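Local coordinates for ketosynthase (Streptomyces sp. MSC090213JE08, PDB 6KXD), which probably catalyses decarboxylative condensation of malonyl-ACP with a fatty acyl-ACP to give a 3-oxoacyl-ACP, elongating the chain in a highly reducing type II polyketide synthase, at residues 15-20 / 342-347; 27-32 / 355-360; 106-111 / 164-169; 173-178 / 396-401. All coordinates share one frame; numbering follows the deposited sequence.

Interaction 1: 15-20 / 342-347; sequences FGVISS and SALGAI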
loop_
_atom_site.group_PDB
_atom_site.type_symbol
_atom_site.label_atom_id
_atom_site.label_comp_id
_atom_site.label_asym_id
_atom_site.label_seq_id
_atom_site.Cartn_x
_atom_site.Cartn_y
_atom_site.Cartn_z
ATOM N N PHE A 15 18.542 -4.074 -9.891
ATOM C CA PHE A 15 18.435 -3.808 -8.479
ATOM C C PHE A 15 18.939 -2.409 -8.195
ATOM O O PHE A 15 20.021 -2.020 -8.648
ATOM C CB PHE A 15 19.296 -4.752 -7.631
ATOM C CG PHE A 15 18.945 -6.217 -7.701
ATOM C CD1 PHE A 15 17.632 -6.635 -7.824
ATOM C CD2 PHE A 15 19.933 -7.186 -7.576
ATOM C CE1 PHE A 15 17.316 -7.983 -7.857
ATOM C CE2 PHE A 15 19.614 -8.533 -7.584
ATOM C CZ PHE A 15 18.305 -8.931 -7.727
ATOM N N GLY A 16 18.147 -1.663 -7.441
ATOM C CA GLY A 16 18.545 -0.408 -6.934
ATOM C C GLY A 16 18.457 -0.432 -5.427
ATOM O O GLY A 16 17.437 -0.851 -4.902
ATOM N N VAL A 17 19.494 0.079 -4.759
ATOM C CA VAL A 17 19.641 -0.028 -3.297
ATOM C C VAL A 17 20.198 1.275 -2.725
ATOM O O VAL A 17 21.284 1.719 -3.132
ATOM C CB VAL A 17 20.569 -1.193 -2.897
ATOM C CG1 VAL A 17 20.712 -1.251 -1.372
ATOM C CG2 VAL A 17 20.126 -2.526 -3.458
ATOM N N ILE A 18 19.473 1.819 -1.747
ATOM C CA ILE A 18 19.849 2.842 -0.823
ATOM C C ILE A 18 19.686 2.238 0.562
ATOM O O ILE A 18 18.568 2.045 0.986
ATOM C CB ILE A 18 18.947 4.083 -0.903
ATOM C CG1 ILE A 18 18.939 4.752 -2.280
ATOM C CG2 ILE A 18 19.329 5.056 0.188
ATOM C CD1 ILE A 18 20.113 5.657 -2.512
ATOM N N SER A 19 20.776 1.961 1.267
ATOM C CA SER A 19 20.644 1.232 2.528
ATOM C C SER A 19 21.699 1.722 3.509
ATOM O O SER A 19 22.689 2.362 3.117
ATOM C CB SER A 19 20.758 -0.262 2.306
ATOM O OG SER A 19 22.102 -0.699 2.423
ATOM N N SER A 20 21.473 1.334 4.763
ATOM C CA SER A 20 22.312 1.665 5.883
ATOM C C SER A 20 23.662 0.942 5.776
ATOM O O SER A 20 24.541 1.331 6.506
ATOM C CB SER A 20 21.607 1.364 7.193
ATOM O OG SER A 20 21.371 -0.025 7.302
ATOM N N SER A 342 11.463 -5.727 3.312
ATOM C CA SER A 342 11.340 -6.919 2.531
ATOM C C SER A 342 11.892 -6.710 1.117
ATOM O O SER A 342 12.247 -7.668 0.483
ATOM C CB SER A 342 9.895 -7.456 2.517
ATOM O OG SER A 342 8.942 -6.451 2.214
ATOM N N ALA A 343 11.938 -5.456 0.630
ATOM C CA ALA A 343 12.464 -5.175 -0.675
ATOM C C ALA A 343 13.994 -5.345 -0.655
ATOM O O ALA A 343 14.542 -6.017 -1.534
ATOM C CB ALA A 343 12.089 -3.797 -1.122
ATOM N N LEU A 344 14.613 -4.761 0.370
ATOM C CA LEU A 344 16.074 -4.934 0.639
ATOM C C LEU A 344 16.384 -6.405 0.914
ATOM O O LEU A 344 17.324 -6.924 0.361
ATOM C CB LEU A 344 16.524 -4.013 1.768
ATOM C CG LEU A 344 16.568 -2.535 1.384
ATOM C CD1 LEU A 344 16.758 -1.630 2.591
ATOM C CD2 LEU A 344 17.611 -2.277 0.292
ATOM N N GLY A 345 15.501 -7.117 1.618
ATOM C CA GLY A 345 15.629 -8.585 1.750
ATOM C C GLY A 345 15.556 -9.315 0.430
ATOM O O GLY A 345 16.363 -10.252 0.144
ATOM N N ALA A 346 14.569 -8.958 -0.404
ATOM C CA ALA A 346 14.443 -9.553 -1.708
ATOM C C ALA A 346 15.738 -9.385 -2.516
ATOM O O ALA A 346 16.131 -10.298 -3.249
ATOM C CB ALA A 346 13.267 -8.953 -2.461
ATOM N N ILE A 347 16.315 -8.180 -2.482
ATOM C CA ILE A 347 17.504 -7.907 -3.270
ATOM C C ILE A 347 18.651 -8.771 -2.719
ATOM O O ILE A 347 19.357 -9.417 -3.481
ATOM C CB ILE A 347 17.841 -6.415 -3.306
ATOM C CG1 ILE A 347 16.761 -5.654 -4.068
ATOM C CG2 ILE A 347 19.212 -6.181 -3.956
ATOM C CD1 ILE A 347 16.892 -4.156 -3.967
#
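F15 and V17 on strand 15-19 meet L344 and I347 on helix 342-347, with the two short axes 9.5 Å apart at closest and their directions 126° apart. This is the sheet-on-helix packing of the thiolase fold, a strand laid over one of the helices in the buried middle layer. The contact is apolar and tight, with no hydrogen bond between the segments. I347 does most of the work. Its CG2 is anti to the backbone N and lies over one face of the F15 ring, 4.0 Å from the ring centre and displaced toward the rim, a CH-pi contact. CD1 of the same residue reaches further along the strand and touches V17 CG2 at 3.7 Å. An alanine here would probably open a gap under the strand, taking the covering methyl from the F15 face and a partner from V17 CG2. H254 stacks on the F15 ring, and L238 of strand 234-242 also packs against I347. One turn earlier in the helix, L344 sends CD2 to V17 CG1 at 3.7 Å, while its CD1 lies 4.2 Å from S19 CB; the S19 hydroxyl is engaged with G22 O. I347 CD1 also sits 3.5 Å from G16 O.

Interaction 2: 27-32 / 355-360; sequences EYTAGL and HGFIPP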
loop_
_atom_site.group_PDB
_atom_site.type_symbol
_atom_site.label_atom_id
_atom_site.label_comp_id
_atom_site.label_asym_id
_atom_site.label_seq_id
_atom_site.Cartn_x
_atom_site.Cartn_y
_atom_site.Cartn_z
ATOM N N GLU A 27 28.036 -1.903 -3.500
ATOM C CA GLU A 27 28.147 -1.536 -2.085
ATOM C C GLU A 27 27.277 -2.477 -1.233
ATOM O O GLU A 27 27.635 -2.801 -0.111
ATOM C CB GLU A 27 27.682 -0.107 -1.848
ATOM C CG GLU A 27 28.759 0.956 -1.707
ATOM C CD GLU A 27 28.488 1.920 -0.553
ATOM O OE1 GLU A 27 29.200 1.840 0.471
ATOM O OE2 GLU A 27 27.561 2.751 -0.661
ATOM N N TYR A 28 26.116 -2.889 -1.760
ATOM C CA TYR A 28 25.137 -3.617 -0.955
ATOM C C TYR A 28 25.527 -5.082 -0.895
ATOM O O TYR A 28 25.487 -5.672 0.166
ATOM C CB TYR A 28 23.727 -3.470 -1.532
ATOM C CG TYR A 28 22.632 -4.106 -0.705
ATOM C CD1 TYR A 28 22.408 -3.701 0.592
ATOM C CD2 TYR A 28 21.780 -5.048 -1.253
ATOM C CE1 TYR A 28 21.387 -4.248 1.359
ATOM C CE2 TYR A 28 20.744 -5.600 -0.513
ATOM C CZ TYR A 28 20.563 -5.213 0.805
ATOM O OH TYR A 28 19.526 -5.730 1.533
ATOM N N THR A 29 25.930 -5.653 -2.034
ATOM C CA THR A 29 26.460 -6.983 -2.038
ATOM C C THR A 29 27.667 -7.076 -1.079
ATOM O O THR A 29 27.855 -8.119 -0.433
ATOM C CB THR A 29 26.876 -7.422 -3.438
ATOM O OG1 THR A 29 25.791 -7.142 -4.329
ATOM C CG2 THR A 29 27.235 -8.886 -3.485
ATOM N N ALA A 30 28.462 -6.001 -0.991
ATOM C CA ALA A 30 29.655 -5.956 -0.119
ATOM C C ALA A 30 29.183 -6.001 1.330
ATOM O O ALA A 30 29.654 -6.835 2.099
ATOM C CB ALA A 30 30.494 -4.713 -0.349
ATOM N N GLY A 31 28.256 -5.092 1.669
ATOM C CA GLY A 31 27.744 -4.951 3.026
ATOM C C GLY A 31 27.178 -6.265 3.519
ATOM O O GLY A 31 27.444 -6.665 4.655
ATOM N N LEU A 32 26.453 -6.961 2.636
ATOM C CA LEU A 32 25.755 -8.169 3.010
ATOM C C LEU A 32 26.786 -9.258 3.318
ATOM O O LEU A 32 26.631 -9.998 4.285
ATOM C CB LEU A 32 24.849 -8.659 1.888
ATOM C CG LEU A 32 23.560 -7.875 1.671
ATOM C CD1 LEU A 32 22.912 -8.347 0.378
ATOM C CD2 LEU A 32 22.614 -8.010 2.854
ATOM N N HIS A 355 25.425 -14.621 -6.521
ATOM C CA HIS A 355 26.819 -14.597 -6.062
ATOM C C HIS A 355 27.150 -15.824 -5.199
ATOM O O HIS A 355 28.271 -15.944 -4.738
ATOM C CB HIS A 355 27.123 -13.278 -5.338
ATOM C CG HIS A 355 27.066 -12.114 -6.264
ATOM N ND1 HIS A 355 28.019 -11.917 -7.245
ATOM C CD2 HIS A 355 26.131 -11.147 -6.436
ATOM C CE1 HIS A 355 27.692 -10.851 -7.953
ATOM N NE2 HIS A 355 26.547 -10.363 -7.472
ATOM N N GLY A 356 26.187 -16.737 -5.018
ATOM C CA GLY A 356 26.408 -18.013 -4.348
ATOM C C GLY A 356 26.852 -17.808 -2.909
ATOM O O GLY A 356 27.792 -18.438 -2.445
ATOM N N PHE A 357 26.152 -16.927 -2.184
ATOM C CA PHE A 357 26.396 -16.750 -0.751
ATOM C C PHE A 357 25.086 -16.647 0.038
ATOM O O PHE A 357 24.023 -16.432 -0.512
ATOM C CB PHE A 357 27.253 -15.520 -0.493
ATOM C CG PHE A 357 26.522 -14.209 -0.564
ATOM C CD1 PHE A 357 25.971 -13.642 0.574
ATOM C CD2 PHE A 357 26.435 -13.519 -1.760
ATOM C CE1 PHE A 357 25.327 -12.419 0.508
ATOM C CE2 PHE A 357 25.806 -12.285 -1.819
ATOM C CZ PHE A 357 25.237 -11.751 -0.688
ATOM N N ILE A 358 25.218 -16.814 1.354
ATOM C CA ILE A 358 24.145 -16.673 2.284
ATOM C C ILE A 358 24.587 -15.628 3.289
ATOM O O ILE A 358 25.595 -15.807 3.986
ATOM C CB ILE A 358 23.777 -17.998 2.972
ATOM C CG1 ILE A 358 23.389 -19.089 1.981
ATOM C CG2 ILE A 358 22.664 -17.756 3.986
ATOM C CD1 ILE A 358 23.156 -20.414 2.656
ATOM N N PRO A 359 23.872 -14.484 3.370
ATOM C CA PRO A 359 24.289 -13.389 4.219
ATOM C C PRO A 359 24.041 -13.815 5.652
ATOM O O PRO A 359 23.163 -14.650 5.898
ATOM C CB PRO A 359 23.388 -12.225 3.802
ATOM C CG PRO A 359 22.134 -12.903 3.308
ATOM C CD PRO A 359 22.622 -14.179 2.656
ATOM N N PRO A 360 24.798 -13.243 6.612
ATOM C CA PRO A 360 24.742 -13.691 8.002
ATOM C C PRO A 360 23.665 -13.028 8.855
ATOM O O PRO A 360 23.273 -11.876 8.594
ATOM C CB PRO A 360 26.089 -13.245 8.590
ATOM C CG PRO A 360 26.460 -12.024 7.766
ATOM C CD PRO A 360 25.804 -12.190 6.404
#
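Helix 24-34 packs T29 and L32 against the turn that carries the chain out of helix 341-355, on the flank of the thiolase fold. The chain leaves the helix at G356, whose phi is positive at 61°, and then runs into the short strand 357-358 and a pair of prolines. T29 points its methyl into this turn: CG2 is anti to the backbone N, while OG1, beside that N, hydrogen-bonds back to V25 O in its own helix. The CG2 carbon thus touches two rings, meeting H355 CD2 at 3.9 Å and F357 CE2 at 4.0 Å. One turn on, L32 offers its CB to the neighbouring part of the F357 rim, 4.0 Å from both CE1 and CZ. F357 has CG between its backbone N and carbonyl carbon (chi1 78°), and its ring meets T29 and L32 obliquely, while H355 CB and P359 CA lie in the ring plane at its edge. M333 of helix 331-334 packs on L32 and both prolines, and A348 also touches L32. The prolines finish the contact: P359 CB is 4.3 Å from L32 CB, and P360 CD comes within 3.2 Å of L32 O.

Interaction 3: 106-111 / 164-169; sequences VITVGT and TTVTTA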
loop_
_atom_site.group_PDB
_atom_site.type_symbol
_atom_site.label_atom_id
_atom_site.label_comp_id
_atom_site.label_asym_id
_atom_site.label_seq_id
_atom_site.Cartn_x
_atom_site.Cartn_y
_atom_site.Cartn_z
ATOM N N VAL A 106 4.193 -1.210 -14.315
ATOM C CA VAL A 106 3.713 -1.055 -13.009
ATOM C C VAL A 106 4.897 -0.549 -12.171
ATOM O O VAL A 106 5.987 -1.072 -12.285
ATOM C CB VAL A 106 3.099 -2.364 -12.478
ATOM C CG1 VAL A 106 2.955 -2.359 -10.964
ATOM C CG2 VAL A 106 1.758 -2.639 -13.129
ATOM N N ILE A 107 4.634 0.450 -11.321
ATOM C CA ILE A 107 5.578 0.926 -10.330
ATOM C C ILE A 107 4.887 0.793 -8.985
ATOM O O ILE A 107 3.899 1.429 -8.764
ATOM C CB ILE A 107 5.981 2.379 -10.591
ATOM C CG1 ILE A 107 6.665 2.545 -11.945
ATOM C CG2 ILE A 107 6.830 2.903 -9.438
ATOM C CD1 ILE A 107 6.982 3.988 -12.266
ATOM N N THR A 108 5.412 -0.068 -8.143
ATOM C CA THR A 108 4.750 -0.370 -6.893
ATOM C C THR A 108 5.831 -0.367 -5.819
ATOM O O THR A 108 6.804 -1.127 -5.913
ATOM C CB THR A 108 3.891 -1.625 -7.046
ATOM O OG1 THR A 108 3.325 -1.952 -5.778
ATOM C CG2 THR A 108 4.678 -2.785 -7.588
ATOM N N VAL A 109 5.679 0.619 -4.928
ATOM C CA VAL A 109 6.568 0.918 -3.867
ATOM C C VAL A 109 5.821 0.658 -2.567
ATOM O O VAL A 109 4.784 1.226 -2.319
ATOM C CB VAL A 109 7.070 2.366 -3.895
ATOM C CG1 VAL A 109 8.000 2.608 -2.726
ATOM C CG2 VAL A 109 7.775 2.684 -5.204
ATOM N N GLY A 110 6.429 -0.159 -1.731
ATOM C CA GLY A 110 5.914 -0.423 -0.414
ATOM C C GLY A 110 6.392 0.622 0.562
ATOM O O GLY A 110 7.475 1.154 0.410
ATOM N N THR A 111 5.613 0.888 1.607
ATOM C CA THR A 111 6.057 1.751 2.669
ATOM C C THR A 111 5.318 1.449 3.966
ATOM O O THR A 111 4.169 1.004 3.939
ATOM C CB THR A 111 5.879 3.236 2.333
ATOM O OG1 THR A 111 6.774 3.916 3.209
ATOM C CG2 THR A 111 4.494 3.773 2.556
ATOM N N THR A 164 1.336 2.411 -7.730
ATOM C CA THR A 164 0.625 1.960 -6.599
ATOM C C THR A 164 1.595 1.881 -5.428
ATOM O O THR A 164 2.563 1.103 -5.438
ATOM C CB THR A 164 0.033 0.565 -6.838
ATOM O OG1 THR A 164 -0.806 0.642 -7.985
ATOM C CG2 THR A 164 -0.807 0.111 -5.673
ATOM N N THR A 165 1.317 2.640 -4.390
ATOM C CA THR A 165 2.077 2.432 -3.177
ATOM C C THR A 165 1.334 1.436 -2.291
ATOM O O THR A 165 0.184 1.652 -1.990
ATOM C CB THR A 165 2.221 3.726 -2.388
ATOM O OG1 THR A 165 2.912 4.585 -3.292
ATOM C CG2 THR A 165 3.038 3.570 -1.127
ATOM N N VAL A 166 2.028 0.367 -1.925
ATOM C CA VAL A 166 1.468 -0.643 -1.077
ATOM C C VAL A 166 1.873 -0.321 0.372
ATOM O O VAL A 166 3.046 -0.246 0.734
ATOM C CB VAL A 166 1.888 -2.038 -1.543
ATOM C CG1 VAL A 166 1.342 -3.081 -0.590
ATOM C CG2 VAL A 166 1.390 -2.290 -2.977
ATOM N N THR A 167 0.883 -0.165 1.228
ATOM C CA THR A 167 1.126 0.285 2.600
ATOM C C THR A 167 0.851 -0.889 3.550
ATOM O O THR A 167 0.002 -0.782 4.374
ATOM C CB THR A 167 0.279 1.502 2.946
ATOM O OG1 THR A 167 -1.108 1.186 2.844
ATOM C CG2 THR A 167 0.606 2.679 2.033
ATOM N N THR A 168 1.556 -1.989 3.332
ATOM C CA THR A 168 1.450 -3.170 4.183
ATOM C C THR A 168 2.725 -3.279 5.033
ATOM O O THR A 168 3.267 -4.394 5.309
ATOM C CB THR A 168 1.149 -4.409 3.338
ATOM O OG1 THR A 168 2.209 -4.592 2.401
ATOM C CG2 THR A 168 -0.171 -4.332 2.606
ATOM N N ALA A 169 3.275 -2.110 5.356
ATOM C CA ALA A 169 4.375 -1.976 6.328
ATOM C C ALA A 169 5.566 -2.898 6.005
ATOM O O ALA A 169 6.153 -2.832 4.911
ATOM C CB ALA A 169 3.795 -2.131 7.699
#
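I107, V109 and T111 trade backbone hydrogen bonds with T164 and V166, joining strands 106-110 and 164-166 in parallel, with their axes 4.4 Å apart at closest. T164 N gives to I107 O at 2.9 Å. V109 N gives to T164 O at 3.2 Å, and V109 O in turn accepts from V166 N at 2.9 Å. T111 N to V166 O, also 2.9 Å, adds the last rung.

Between these bonds run CA-H...O contacts. T108 CA lies 3.0 Å from T164 O, and G110 CA stands in the same relation to V166 O, so each of these carbonyls is approached by an N-H and a C-H from the neighbouring strand.

Side chains alternate between the two faces of the sheet. T108 and V166 share one face, where V166 CG2 comes within 3.4 Å of T108 OG1; Y175 and S176 of helix 172-185 pack over V166 there. T165 is on the other face; its CG2 is 4.0 Å from the T111 methyl, CG2, which lies nearly as close to T167 CG2. The hydroxyls of T111 and T165 turn elsewhere, T111 OG1 to A197 O and T165 OG1 to A145 O.

The segment also bonds outward: T165, near the end of strand 161-166, and T167, just after it, make backbone hydrogen bonds to the partner subunit. Two neighbouring parallel strands joined through intervening helices form a beta-alpha-beta crossover, and an inter-subunit sheet continuing from the second strand is characteristic of thiolase-fold dimers.

Interaction 4: 173-178 / 396-401; sequences GNYSVG and AGNNAV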
loop_
_atom_site.group_PDB
_atom_site.type_symbol
_atom_site.label_atom_id
_atom_site.label_comp_id
_atom_site.label_asym_id
_atom_site.label_seq_id
_atom_site.Cartn_x
_atom_site.Cartn_y
_atom_site.Cartn_z
ATOM N N GLY A 173 7.397 -4.462 0.654
ATOM C CA GLY A 173 8.316 -4.785 -0.449
ATOM C C GLY A 173 7.963 -6.084 -1.168
ATOM O O GLY A 173 7.905 -6.140 -2.332
ATOM N N ASN A 174 7.688 -7.136 -0.408
ATOM C CA ASN A 174 7.311 -8.415 -0.932
ATOM C C ASN A 174 5.941 -8.335 -1.615
ATOM O O ASN A 174 5.737 -8.937 -2.666
ATOM C CB ASN A 174 7.253 -9.473 0.168
ATOM C CG ASN A 174 8.560 -10.215 0.351
ATOM O OD1 ASN A 174 9.515 -9.965 -0.393
ATOM N ND2 ASN A 174 8.620 -11.050 1.386
ATOM N N TYR A 175 5.007 -7.608 -0.997
ATOM C CA TYR A 175 3.705 -7.397 -1.667
ATOM C C TYR A 175 3.913 -6.771 -3.035
ATOM O O TYR A 175 3.240 -7.131 -4.022
ATOM C CB TYR A 175 2.803 -6.451 -0.908
ATOM C CG TYR A 175 1.982 -7.082 0.177
ATOM C CD1 TYR A 175 2.565 -7.542 1.345
ATOM C CD2 TYR A 175 0.612 -7.165 0.044
ATOM C CE1 TYR A 175 1.785 -8.083 2.350
ATOM C CE2 TYR A 175 -0.175 -7.680 1.045
ATOM C CZ TYR A 175 0.415 -8.139 2.207
ATOM O OH TYR A 175 -0.407 -8.657 3.172
ATOM N N SER A 176 4.819 -5.796 -3.064
ATOM C CA SER A 176 5.037 -4.994 -4.270
ATOM C C SER A 176 5.668 -5.852 -5.372
ATOM O O SER A 176 5.260 -5.769 -6.519
ATOM C CB SER A 176 5.868 -3.759 -3.929
ATOM O OG SER A 176 5.155 -2.856 -3.097
ATOM N N VAL A 177 6.689 -6.654 -5.020
ATOM C CA VAL A 177 7.339 -7.543 -5.948
ATOM C C VAL A 177 6.309 -8.550 -6.468
ATOM O O VAL A 177 6.235 -8.815 -7.664
ATOM C CB VAL A 177 8.554 -8.251 -5.302
ATOM C CG1 VAL A 177 9.090 -9.344 -6.192
ATOM C CG2 VAL A 177 9.678 -7.286 -4.947
ATOM N N GLY A 178 5.511 -9.097 -5.553
ATOM C CA GLY A 178 4.470 -10.039 -5.899
ATOM C C GLY A 178 3.458 -9.434 -6.855
ATOM O O GLY A 178 3.053 -10.065 -7.833
ATOM N N ALA A 396 -1.181 -5.759 11.363
ATOM C CA ALA A 396 -2.486 -6.193 10.741
ATOM C C ALA A 396 -2.443 -7.631 10.168
ATOM O O ALA A 396 -3.220 -7.999 9.263
ATOM C CB ALA A 396 -2.879 -5.190 9.679
ATOM N N GLY A 397 -1.526 -8.456 10.657
ATOM C CA GLY A 397 -1.413 -9.850 10.278
ATOM C C GLY A 397 -1.047 -10.084 8.830
ATOM O O GLY A 397 -1.381 -11.113 8.251
ATOM N N ASN A 398 -0.391 -9.113 8.199
ATOM C CA ASN A 398 -0.144 -9.164 6.819
ATOM C C ASN A 398 1.158 -9.923 6.611
ATOM O O ASN A 398 2.201 -9.469 7.093
ATOM C CB ASN A 398 0.021 -7.764 6.249
ATOM C CG ASN A 398 -1.280 -7.008 6.048
ATOM O OD1 ASN A 398 -1.244 -5.982 5.397
ATOM N ND2 ASN A 398 -2.417 -7.495 6.530
ATOM N N ASN A 399 1.081 -11.069 5.960
ATOM C CA ASN A 399 2.256 -11.823 5.644
ATOM C C ASN A 399 2.402 -11.929 4.135
ATOM O O ASN A 399 1.418 -12.163 3.409
ATOM C CB ASN A 399 2.216 -13.238 6.222
ATOM C CG ASN A 399 1.908 -13.258 7.694
ATOM O OD1 ASN A 399 2.712 -12.818 8.521
ATOM N ND2 ASN A 399 0.722 -13.765 8.033
ATOM N N ALA A 400 3.644 -11.796 3.673
ATOM C CA ALA A 400 4.012 -11.991 2.312
ATOM C C ALA A 400 5.367 -12.712 2.265
ATOM O O ALA A 400 6.326 -12.273 2.862
ATOM C CB ALA A 400 4.114 -10.677 1.584
ATOM N N VAL A 401 5.402 -13.771 1.477
ATOM C CA VAL A 401 6.573 -14.612 1.306
ATOM C C VAL A 401 6.864 -14.695 -0.183
ATOM O O VAL A 401 5.958 -14.952 -0.989
ATOM C CB VAL A 401 6.318 -15.997 1.925
ATOM C CG1 VAL A 401 7.530 -16.885 1.715
ATOM C CG2 VAL A 401 5.941 -15.865 3.386
#
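Y175, A400 and N174 carry this contact between helix 173-178 and strand 398-401, whose axes come within 7.6 Å and cross at 56°. A400 sets its methyl against the helix, where two side chains close on it. The Y175 ring leans in obliquely, with CD1 3.5 Å and CE1 3.6 Å from A400 CB, and N174 brings its own CB to 3.6 Å from the same methyl.

The Y175 ring runs on past A400 to N398, which it crosses at about a right angle, with ring and amide planes 37° apart. Its OH is packed 3.2 Å from N398 CB. The hydroxyl has its hydrogen bond in the partner subunit, to N171 O there, and N398 ND2 binds N171 OD1 of that same residue. These two side chains therefore meet each other at the dimer interface.

N174 adds the hydrogen bond of the contact. Its ND2 gives to A400 O at 3.0 Å, with an N-H...O angle of 157°; the acceptor lies near the plane of the amide, while the nitrogen stands well above the plane of the carbonyl. OD1 takes a hydrogen bond from N390 ND2, so both ends of the amide are held and its flip is fixed. An alanine here would probably leave N390 ND2 without this acceptor and A400 O with one grip fewer, although S392 OG would still reach that oxygen.

N399 and V401 point away from helix 172-185, toward helix 274-288. Strand 398-405 thus lies between two helices, paired edge to edge with strands 387-394 and 255-264.

Along the chain the first halves of interactions 1 and 2 come early, then both halves of interaction 3 and the first of interaction 4; 342-347, 355-360 and 396-401 follow. Interactions 1, 3 and 4 reach the same mixed sheet. Interactions 1 and 2, with centres 11 Å apart, share helix 341-355 and its exit, and Y28 OH probably hydrogen-bonds L344 O between them. Interactions 3 and 4, whose centres are 10 Å apart, are joined by the turn from strand 161-166 into helix 172-185, and both touch the partner subunit. S342 OG to N174 N ties the two buried helices together. Interaction 2 lies on the opposite side of the chain's centre from interactions 3 and 4, its centre about 25 Å from that of interaction 3, so the series runs from flank to dimer interface.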